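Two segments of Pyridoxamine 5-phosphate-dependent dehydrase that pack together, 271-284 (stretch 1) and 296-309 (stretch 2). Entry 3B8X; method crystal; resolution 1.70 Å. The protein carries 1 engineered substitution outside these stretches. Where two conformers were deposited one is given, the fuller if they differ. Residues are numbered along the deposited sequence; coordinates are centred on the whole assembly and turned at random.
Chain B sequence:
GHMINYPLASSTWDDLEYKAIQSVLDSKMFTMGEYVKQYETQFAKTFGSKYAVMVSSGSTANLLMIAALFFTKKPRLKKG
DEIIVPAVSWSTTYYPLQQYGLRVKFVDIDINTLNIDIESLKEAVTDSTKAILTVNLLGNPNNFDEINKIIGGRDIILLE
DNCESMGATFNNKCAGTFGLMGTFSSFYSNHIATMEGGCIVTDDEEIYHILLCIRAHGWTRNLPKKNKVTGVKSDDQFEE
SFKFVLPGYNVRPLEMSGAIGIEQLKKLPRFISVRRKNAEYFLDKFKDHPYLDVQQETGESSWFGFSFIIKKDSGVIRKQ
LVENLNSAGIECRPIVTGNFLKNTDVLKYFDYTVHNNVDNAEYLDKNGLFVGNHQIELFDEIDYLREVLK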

ATOM      1  N   PHE B 271       3.734  -2.750  28.270  1.00  7.89           N
ATOM      2  CA  PHE B 271       2.766  -3.586  27.617  1.00  3.53           C
ATOM      3  C   PHE B 271       3.360  -5.001  27.603  1.00  9.41           C
ATOM      4  O   PHE B 271       2.642  -5.973  27.834  1.00 13.98           O
ATOM      5  CB  PHE B 271       2.596  -3.137  26.150  1.00  7.00           C
ATOM      6  CG  PHE B 271       1.763  -1.879  25.968  1.00 10.71           C
ATOM      7  CD1 PHE B 271       1.092  -1.303  27.023  1.00 15.67           C
ATOM      8  CD2 PHE B 271       1.622  -1.313  24.705  1.00 18.60           C
ATOM      9  CE1 PHE B 271       0.311  -0.154  26.821  1.00 17.33           C
ATOM     10  CE2 PHE B 271       0.817  -0.203  24.495  1.00 12.80           C
ATOM     11  CZ  PHE B 271       0.160   0.388  25.560  1.00 21.57           C
ATOM     12  N   ILE B 272       4.654  -5.142  27.318  1.00 13.81           N
ATOM     13  CA  ILE B 272       5.192  -6.498  27.214  1.00 11.15           C
ATOM     14  C   ILE B 272       5.157  -7.195  28.592  1.00 21.68           C
ATOM     15  O   ILE B 272       4.871  -8.413  28.759  1.00  9.83           O
ATOM     16  CB  ILE B 272       6.628  -6.561  26.585  1.00 10.65           C
ATOM     17  CG1 ILE B 272       6.644  -6.322  25.080  1.00 15.27           C
ATOM     18  CG2 ILE B 272       7.261  -7.911  26.858  1.00 17.11           C
ATOM     19  CD1 ILE B 272       5.328  -6.071  24.425  1.00 17.69           C
ATOM     20  N   SER B 273       5.475  -6.424  29.615  1.00 17.25           N
ATOM     21  CA  SER B 273       5.453  -6.940  30.978  0.50 99.89           C
ATOM     22  C   SER B 273       4.086  -7.535  31.350  1.00 18.28           C
ATOM     23  O   SER B 273       3.992  -8.681  31.889  1.00 15.16           O
ATOM     24  CB  SER B 273       5.798  -5.809  31.943  0.50 13.24           C
ATOM     25  OG  SER B 273       6.042  -6.306  33.240  0.50 25.11           O
ATOM     26  N   VAL B 274       3.029  -6.739  31.102  1.00 13.78           N
ATOM     27  CA  VAL B 274       1.658  -7.151  31.440  1.00  8.98           C
ATOM     28  C   VAL B 274       1.282  -8.406  30.676  1.00  9.75           C
ATOM     29  O   VAL B 274       0.718  -9.362  31.228  1.00 11.42           O
ATOM     30  CB  VAL B 274       0.639  -6.053  31.182  1.00 29.67           C
ATOM     31  CG1 VAL B 274      -0.751  -6.543  31.548  1.00 14.27           C
ATOM     32  CG2 VAL B 274       0.965  -4.840  32.023  1.00 12.26           C
ATOM     33  N   ARG B 275       1.553  -8.372  29.375  1.00  5.65           N
ATOM     34  CA  ARG B 275       1.258  -9.504  28.512  1.00  9.21           C
ATOM     35  C   ARG B 275       1.982 -10.759  28.985  1.00 31.51           C
ATOM     36  O   ARG B 275       1.406 -11.841  28.977  1.00 16.84           O
ATOM     37  CB  ARG B 275       1.701  -9.213  27.089  1.00  8.67           C
ATOM     38  CG  ARG B 275       0.778  -8.284  26.338  1.00 15.22           C
ATOM     39  CD  ARG B 275       1.292  -8.176  24.936  1.00  6.85           C
ATOM     40  NE  ARG B 275       0.370  -7.422  24.109  1.00 11.88           N
ATOM     41  CZ  ARG B 275      -0.480  -7.989  23.277  1.00 16.65           C
ATOM     42  NH1 ARG B 275      -0.519  -9.316  23.139  1.00 14.95           N
ATOM     43  NH2 ARG B 275      -1.311  -7.214  22.616  1.00  1.00           N
ATOM     44  N   ARG B 276       3.262 -10.651  29.318  1.00 12.74           N
ATOM     45  CA  ARG B 276       3.954 -11.847  29.839  1.00 20.24           C
ATOM     46  C   ARG B 276       3.400 -12.298  31.200  1.00 17.00           C
ATOM     47  O   ARG B 276       3.312 -13.500  31.478  1.00 21.87           O
ATOM     48  CB  ARG B 276       5.498 -11.716  29.844  1.00 12.75           C
ATOM     49  CG  ARG B 276       6.093 -11.714  28.430  1.00 13.60           C
ATOM     50  CD  ARG B 276       7.543 -11.175  28.373  1.00 17.15           C
ATOM     51  NE  ARG B 276       8.369 -12.035  29.200  1.00 13.11           N
ATOM     52  CZ  ARG B 276       8.570 -13.326  28.955  1.00 40.93           C
ATOM     53  NH1 ARG B 276       8.042 -13.904  27.879  1.00 18.99           N
ATOM     54  NH2 ARG B 276       9.294 -14.042  29.800  1.00 32.15           N
ATOM     55  N   LYS B 277       2.986 -11.369  32.062  1.00 10.99           N
ATOM     56  CA  LYS B 277       2.429 -11.860  33.334  1.00  9.21           C
ATOM     57  C   LYS B 277       1.111 -12.565  33.041  1.00 18.72           C
ATOM     58  O   LYS B 277       0.778 -13.571  33.658  1.00 12.72           O
ATOM     59  CB  LYS B 277       2.204 -10.742  34.340  1.00  9.12           C
ATOM     60  CG  LYS B 277       1.962 -11.266  35.733  1.00 44.09           C
ATOM     61  CD  LYS B 277       2.809 -10.550  36.767  1.00 71.05           C
ATOM     62  CE  LYS B 277       2.477 -11.059  38.174  1.00 99.89           C
ATOM     63  NZ  LYS B 277       1.585 -10.145  38.964  1.00 99.89           N
ATOM     64  N   ASN B 278       0.408 -12.096  32.021  1.00 13.35           N
ATOM     65  CA  ASN B 278      -0.857 -12.746  31.710  1.00 12.13           C
ATOM     66  C   ASN B 278      -0.509 -14.135  31.248  1.00 14.18           C
ATOM     67  O   ASN B 278      -1.220 -15.084  31.527  1.00 12.34           O
ATOM     68  CB  ASN B 278      -1.589 -12.037  30.561  1.00 14.91           C
ATOM     69  CG  ASN B 278      -2.314 -10.782  31.014  1.00 20.85           C
ATOM     70  OD1 ASN B 278      -2.730 -10.657  32.169  1.00 19.02           O
ATOM     71  ND2 ASN B 278      -2.484  -9.842  30.087  1.00 11.63           N
ATOM     72  N   ALA B 279       0.575 -14.230  30.499  1.00 12.04           N
ATOM     73  CA  ALA B 279       0.964 -15.519  29.925  1.00 23.31           C
ATOM     74  C   ALA B 279       1.334 -16.477  31.049  1.00 14.86           C
ATOM     75  O   ALA B 279       1.096 -17.668  30.963  1.00 12.40           O
ATOM     76  CB  ALA B 279       2.122 -15.348  28.936  1.00  5.41           C
ATOM     77  N   GLU B 280       1.918 -15.945  32.110  1.00 12.78           N
ATOM     78  CA  GLU B 280       2.327 -16.794  33.205  1.00 15.73           C
ATOM     79  C   GLU B 280       1.134 -17.434  33.881  1.00 13.02           C
ATOM     80  O   GLU B 280       1.117 -18.634  34.144  1.00  7.99           O
ATOM     81  CB  GLU B 280       3.107 -15.970  34.214  1.00 23.10           C
ATOM     82  CG  GLU B 280       3.278 -16.608  35.567  1.00 16.55           C
ATOM     83  CD  GLU B 280       3.933 -15.624  36.505  1.00 99.89           C
ATOM     84  OE1 GLU B 280       3.239 -14.727  37.034  1.00 48.96           O
ATOM     85  OE2 GLU B 280       5.167 -15.705  36.640  1.00 36.80           O
ATOM     86  N   TYR B 281       0.117 -16.631  34.140  1.00 19.26           N
ATOM     87  CA  TYR B 281      -1.100 -17.126  34.764  1.00 23.41           C
ATOM     88  C   TYR B 281      -1.823 -18.127  33.845  1.00  7.46           C
ATOM     89  O   TYR B 281      -2.251 -19.222  34.237  1.00 14.73           O
ATOM     90  CB  TYR B 281      -1.984 -15.912  35.050  1.00 19.38           C
ATOM     91  CG  TYR B 281      -3.155 -16.256  35.913  1.00 23.75           C
ATOM     92  CD1 TYR B 281      -2.943 -16.663  37.220  1.00 22.57           C
ATOM     93  CD2 TYR B 281      -4.463 -16.259  35.409  1.00 14.81           C
ATOM     94  CE1 TYR B 281      -3.991 -16.998  38.040  1.00 34.09           C
ATOM     95  CE2 TYR B 281      -5.510 -16.617  36.209  1.00 14.12           C
ATOM     96  CZ  TYR B 281      -5.267 -16.981  37.541  1.00  8.59           C
ATOM     97  OH  TYR B 281      -6.316 -17.316  38.384  1.00 14.11           O
ATOM     98  N   PHE B 282      -1.919 -17.743  32.581  1.00  9.23           N
ATOM     99  CA  PHE B 282      -2.537 -18.612  31.567  1.00  5.66           C
ATOM    100  C   PHE B 282      -1.890 -20.020  31.571  1.00 22.49           C
ATOM    101  O   PHE B 282      -2.585 -21.050  31.652  1.00 15.39           O
ATOM    102  CB  PHE B 282      -2.338 -17.964  30.178  1.00 12.72           C
ATOM    103  CG  PHE B 282      -2.755 -18.851  29.023  1.00 11.92           C
ATOM    104  CD1 PHE B 282      -4.103 -19.128  28.800  1.00  9.31           C
ATOM    105  CD2 PHE B 282      -1.794 -19.431  28.200  1.00  6.10           C
ATOM    106  CE1 PHE B 282      -4.502 -19.983  27.740  1.00 10.57           C
ATOM    107  CE2 PHE B 282      -2.155 -20.289  27.155  1.00  7.07           C
ATOM    108  CZ  PHE B 282      -3.510 -20.584  26.932  1.00 23.93           C
ATOM    109  N   LEU B 283      -0.554 -20.049  31.492  1.00 17.77           N
ATOM    110  CA  LEU B 283       0.174 -21.306  31.462  1.00 13.23           C
ATOM    111  C   LEU B 283      -0.071 -22.079  32.754  1.00 20.88           C
ATOM    112  O   LEU B 283      -0.264 -23.301  32.746  1.00 16.20           O
ATOM    113  CB  LEU B 283       1.677 -21.081  31.248  1.00 11.43           C
ATOM    114  CG  LEU B 283       2.030 -20.587  29.829  1.00 13.82           C
ATOM    115  CD1 LEU B 283       3.521 -20.253  29.636  1.00 26.88           C
ATOM    116  CD2 LEU B 283       1.481 -21.498  28.678  1.00  2.74           C
ATOM    117  N   ASP B 284      -0.071 -21.369  33.869  1.00 22.51           N
ATOM    118  CA  ASP B 284      -0.268 -22.046  35.135  1.00 17.84           C
ATOM    119  C   ASP B 284      -1.688 -22.603  35.147  1.00 22.88           C
ATOM    120  O   ASP B 284      -1.962 -23.707  35.622  1.00 15.16           O
ATOM    121  CB  ASP B 284      -0.061 -21.075  36.286  1.00 20.00           C
ATOM    122  CG  ASP B 284      -0.710 -21.544  37.561  1.00 47.82           C
ATOM    123  OD1 ASP B 284      -0.433 -22.695  37.976  1.00 47.91           O
ATOM    124  OD2 ASP B 284      -1.505 -20.778  38.146  1.00 99.89           O
ATOM    125  N   GLN B 296       4.451 -23.781  23.233  1.00 16.44           N
ATOM    126  CA  GLN B 296       5.726 -23.930  23.904  1.00  9.60           C
ATOM    127  C   GLN B 296       6.557 -22.719  23.553  1.00 13.49           C
ATOM    128  O   GLN B 296       6.866 -22.504  22.366  1.00 10.04           O
ATOM    129  CB  GLN B 296       6.489 -25.134  23.385  1.00 13.82           C
ATOM    130  CG  GLN B 296       7.908 -25.180  23.940  1.00 16.86           C
ATOM    131  CD  GLN B 296       8.692 -26.348  23.359  1.00 40.09           C
ATOM    132  OE1 GLN B 296       9.685 -26.158  22.648  1.00 17.34           O
ATOM    133  NE2 GLN B 296       8.206 -27.562  23.598  1.00 17.00           N
ATOM    134  N   GLU B 297       6.951 -21.980  24.585  1.00 13.59           N
ATOM    135  CA  GLU B 297       7.752 -20.775  24.440  1.00  6.93           C
ATOM    136  C   GLU B 297       9.223 -20.987  24.079  1.00 19.25           C
ATOM    137  O   GLU B 297       9.903 -21.807  24.693  1.00 15.12           O
ATOM    138  CB  GLU B 297       7.725 -20.002  25.767  1.00 10.92           C
ATOM    139  CG  GLU B 297       8.478 -18.663  25.693  1.00 18.76           C
ATOM    140  CD  GLU B 297       8.218 -17.822  26.904  1.00 23.24           C
ATOM    141  OE1 GLU B 297       7.961 -18.434  27.957  1.00 26.95           O
ATOM    142  OE2 GLU B 297       8.222 -16.575  26.820  1.00 13.39           O
ATOM    143  N   THR B 298       9.711 -20.181  23.141  1.00  9.53           N
ATOM    144  CA  THR B 298      11.138 -20.143  22.765  1.00  9.12           C
ATOM    145  C   THR B 298      11.632 -18.736  23.210  1.00  7.83           C
ATOM    146  O   THR B 298      10.881 -17.770  23.118  1.00 21.54           O
ATOM    147  CB  THR B 298      11.284 -20.344  21.238  1.00 10.59           C
ATOM    148  OG1 THR B 298      10.847 -21.669  20.918  1.00 13.07           O
ATOM    149  CG2 THR B 298      12.749 -20.214  20.799  1.00  5.29           C
ATOM    150  N   GLY B 299      12.831 -18.620  23.798  1.00 17.92           N
ATOM    151  CA  GLY B 299      13.337 -17.321  24.294  1.00 10.79           C
ATOM    152  C   GLY B 299      12.331 -16.625  25.214  1.00 30.71           C
ATOM    153  O   GLY B 299      11.771 -17.231  26.135  1.00 18.78           O
ATOM    154  N   GLU B 300      12.107 -15.341  24.975  1.00 15.00           N
ATOM    155  CA  GLU B 300      11.108 -14.596  25.734  1.00 12.72           C
ATOM    156  C   GLU B 300      10.001 -14.099  24.797  1.00  6.47           C
ATOM    157  O   GLU B 300      10.185 -13.148  24.046  1.00 19.13           O
ATOM    158  CB  GLU B 300      11.739 -13.467  26.524  1.00 18.86           C
ATOM    159  CG  GLU B 300      12.560 -14.007  27.676  1.00 14.71           C
ATOM    160  CD  GLU B 300      12.976 -12.936  28.657  1.00 99.89           C
ATOM    161  OE1 GLU B 300      12.260 -11.912  28.733  1.00 99.89           O
ATOM    162  OE2 GLU B 300      14.014 -13.114  29.341  1.00 99.89           O
ATOM    163  N   SER B 301       8.925 -14.858  24.732  1.00 19.62           N
ATOM    164  CA  SER B 301       7.826 -14.531  23.837  1.00  8.40           C
ATOM    165  C   SER B 301       7.109 -13.246  24.243  1.00 11.14           C
ATOM    166  O   SER B 301       7.083 -12.871  25.417  1.00  8.23           O
ATOM    167  CB  SER B 301       6.856 -15.726  23.845  1.00 13.23           C
ATOM    168  OG  SER B 301       5.663 -15.490  23.131  1.00  9.01           O
ATOM    169  N   SER B 302       6.527 -12.539  23.268  1.00  7.19           N
ATOM    170  CA  SER B 302       5.764 -11.335  23.605  1.00 16.46           C
ATOM    171  C   SER B 302       4.283 -11.706  23.629  1.00 15.96           C
ATOM    172  O   SER B 302       3.426 -10.843  23.805  1.00  7.80           O
ATOM    173  CB  SER B 302       6.032 -10.133  22.671  1.00  8.38           C
ATOM    174  OG  SER B 302       5.888 -10.467  21.288  1.00  8.56           O
ATOM    175  N   TRP B 303       3.977 -12.995  23.479  1.00 16.67           N
ATOM    176  CA  TRP B 303       2.610 -13.502  23.654  1.00 13.19           C
ATOM    177  C   TRP B 303       1.527 -12.660  23.013  1.00 12.34           C
ATOM    178  O   TRP B 303       0.726 -12.013  23.706  1.00 14.33           O
ATOM    179  CB  TRP B 303       2.313 -13.648  25.169  1.00 11.63           C
ATOM    180  CG  TRP B 303       3.185 -14.704  25.814  1.00 13.98           C
ATOM    181  CD1 TRP B 303       4.352 -14.512  26.519  1.00 12.52           C
ATOM    182  CD2 TRP B 303       3.013 -16.127  25.710  1.00 22.53           C
ATOM    183  NE1 TRP B 303       4.907 -15.732  26.871  1.00  9.47           N
ATOM    184  CE2 TRP B 303       4.112 -16.735  26.375  1.00 32.69           C
ATOM    185  CE3 TRP B 303       2.024 -16.950  25.128  1.00  7.35           C
ATOM    186  CZ2 TRP B 303       4.239 -18.126  26.494  1.00 11.66           C
ATOM    187  CZ3 TRP B 303       2.140 -18.356  25.265  1.00  8.79           C
ATOM    188  CH2 TRP B 303       3.237 -18.917  25.955  1.00 16.24           C
ATOM    189  N   PHE B 304       1.416 -12.742  21.695  1.00  9.32           N
ATOM    190  CA  PHE B 304       0.467 -11.920  20.962  1.00 19.88           C
ATOM    191  C   PHE B 304      -0.952 -12.333  21.335  1.00 12.06           C
ATOM    192  O   PHE B 304      -1.867 -11.503  21.462  1.00 10.47           O
ATOM    193  CB  PHE B 304       0.750 -12.131  19.470  1.00 15.82           C
ATOM    194  CG  PHE B 304      -0.265 -11.522  18.564  1.00 13.72           C
ATOM    195  CD1 PHE B 304      -0.090 -10.225  18.081  1.00 10.20           C
ATOM    196  CD2 PHE B 304      -1.356 -12.275  18.161  1.00 15.48           C
ATOM    197  CE1 PHE B 304      -1.024  -9.667  17.209  1.00 14.13           C
ATOM    198  CE2 PHE B 304      -2.316 -11.753  17.320  1.00 12.29           C
ATOM    199  CZ  PHE B 304      -2.159 -10.431  16.824  1.00 12.00           C
ATOM    200  N   GLY B 305      -1.126 -13.637  21.486  1.00  4.54           N
ATOM    201  CA  GLY B 305      -2.404 -14.240  21.850  1.00  5.44           C
ATOM    202  C   GLY B 305      -2.143 -15.590  22.486  1.00 11.89           C
ATOM    203  O   GLY B 305      -1.007 -16.027  22.564  1.00 11.28           O
ATOM    204  N   PHE B 306      -3.201 -16.266  22.893  1.00 12.11           N
ATOM    205  CA  PHE B 306      -3.109 -17.570  23.538  1.00 11.98           C
ATOM    206  C   PHE B 306      -3.688 -18.683  22.678  1.00  3.78           C
ATOM    207  O   PHE B 306      -4.924 -18.835  22.580  1.00  9.91           O
ATOM    208  CB  PHE B 306      -3.911 -17.475  24.841  1.00  9.81           C
ATOM    209  CG  PHE B 306      -3.288 -16.562  25.838  1.00 14.51           C
ATOM    210  CD1 PHE B 306      -4.037 -15.569  26.470  1.00 20.71           C
ATOM    211  CD2 PHE B 306      -1.919 -16.666  26.100  1.00 12.63           C
ATOM    212  CE1 PHE B 306      -3.449 -14.762  27.445  1.00 10.61           C
ATOM    213  CE2 PHE B 306      -1.295 -15.850  27.048  1.00  7.14           C
ATOM    214  CZ  PHE B 306      -2.070 -14.866  27.681  1.00  3.89           C
ATOM    215  N   SER B 307      -2.808 -19.515  22.115  1.00 11.05           N
ATOM    216  CA  SER B 307      -3.254 -20.585  21.246  1.00  6.42           C
ATOM    217  C   SER B 307      -3.619 -21.838  22.033  1.00  5.59           C
ATOM    218  O   SER B 307      -3.117 -22.067  23.134  1.00 10.37           O
ATOM    219  CB  SER B 307      -2.114 -20.969  20.294  1.00  8.38           C
ATOM    220  OG  SER B 307      -1.038 -21.531  21.035  1.00  9.79           O
ATOM    221  N   PHE B 308      -4.482 -22.641  21.408  1.00 11.47           N
ATOM    222  CA  PHE B 308      -4.878 -23.961  21.903  1.00 17.02           C
ATOM    223  C   PHE B 308      -4.893 -24.910  20.728  1.00 12.27           C
ATOM    224  O   PHE B 308      -5.171 -24.507  19.594  1.00 13.57           O
ATOM    225  CB  PHE B 308      -6.305 -23.955  22.400  1.00 14.39           C
ATOM    226  CG  PHE B 308      -6.490 -23.211  23.662  1.00 11.22           C
ATOM    227  CD1 PHE B 308      -7.341 -22.131  23.692  1.00  9.79           C
ATOM    228  CD2 PHE B 308      -5.802 -23.577  24.808  1.00 12.62           C
ATOM    229  CE1 PHE B 308      -7.547 -21.429  24.847  1.00 17.46           C
ATOM    230  CE2 PHE B 308      -5.982 -22.848  25.978  1.00 20.06           C
ATOM    231  CZ  PHE B 308      -6.860 -21.767  25.987  1.00 14.90           C
ATOM    232  N   ILE B 309      -4.554 -26.165  21.009  1.00 16.64           N
ATOM    233  CA  ILE B 309      -4.592 -27.227  20.021  1.00 16.03           C
ATOM    234  C   ILE B 309      -5.169 -28.447  20.746  1.00 13.50           C
ATOM    235  O   ILE B 309      -4.711 -28.848  21.825  1.00 17.17           O
ATOM    236  CB  ILE B 309      -3.215 -27.513  19.344  1.00  9.01           C
ATOM    237  CG1 ILE B 309      -2.963 -26.465  18.271  1.00 22.23           C
ATOM    238  CG2 ILE B 309      -3.291 -28.823  18.529  1.00 23.50           C
ATOM    239  CD1 ILE B 309      -1.528 -26.242  17.991  1.00 28.95           C
TER
HETATM  240  O   HOH W   1      -2.524  -8.906  20.432  1.00 11.82           O

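Stretch 1 is helical throughout, its turns held by regular i to i+4 backbone hydrogen bonds. Stretch 2 begins as an irregular loop and ends in a strand that continues beyond I309. Helix and strand point roughly the same way, their axes 25° apart and 10.1 Å apart at closest approach, a spacing that leaves room for a layer of side chains. The backbones come nearer at the loop, where the CA atoms of I272 and S302 lie 6.1 Å apart.

The short side chain of A279 lets the W303 indole lie close against the helix: A279 CB stands almost directly over the five-membered ring, 3.4 Å from W303 CG, in a CH-pi contact. L283 CD1 adds an apolar contact to W303 CZ2 at 3.9 Å. Farther along, the rings of F282 and F306 form an offset stack, centroids 4.2 Å apart and planes at 18°. The offset sets the CB of each over the face of the other ring, so each ring covers one face of the other. F282 CE1 also reaches F308 CZ at 3.4 Å, the two rings meeting obliquely.

Two arginines supply the polar bonds, each long enough to reach loop carbonyls from the helix. R275 NH1 donates to W303 O (3.0 Å) and F304 O (3.1 Å), satisfying carbonyls in a buried setting; water 1 accepts from R275 NH2 (3.0 Å) and donates to F304 O (2.9 Å), bridging R275 and F304. R276 NH1 donates to S301 O at 2.8 Å and to E297 OE2 at 2.9 Å, the latter also a salt bridge. E297 OE2 in turn accepts from S301 N (2.8 Å), so one carboxylate oxygen both braces the loop and anchors it to the helix. E300 OE1, 3.8 Å from R276 NH2 and over the guanidinium face, contributes charge attraction alone.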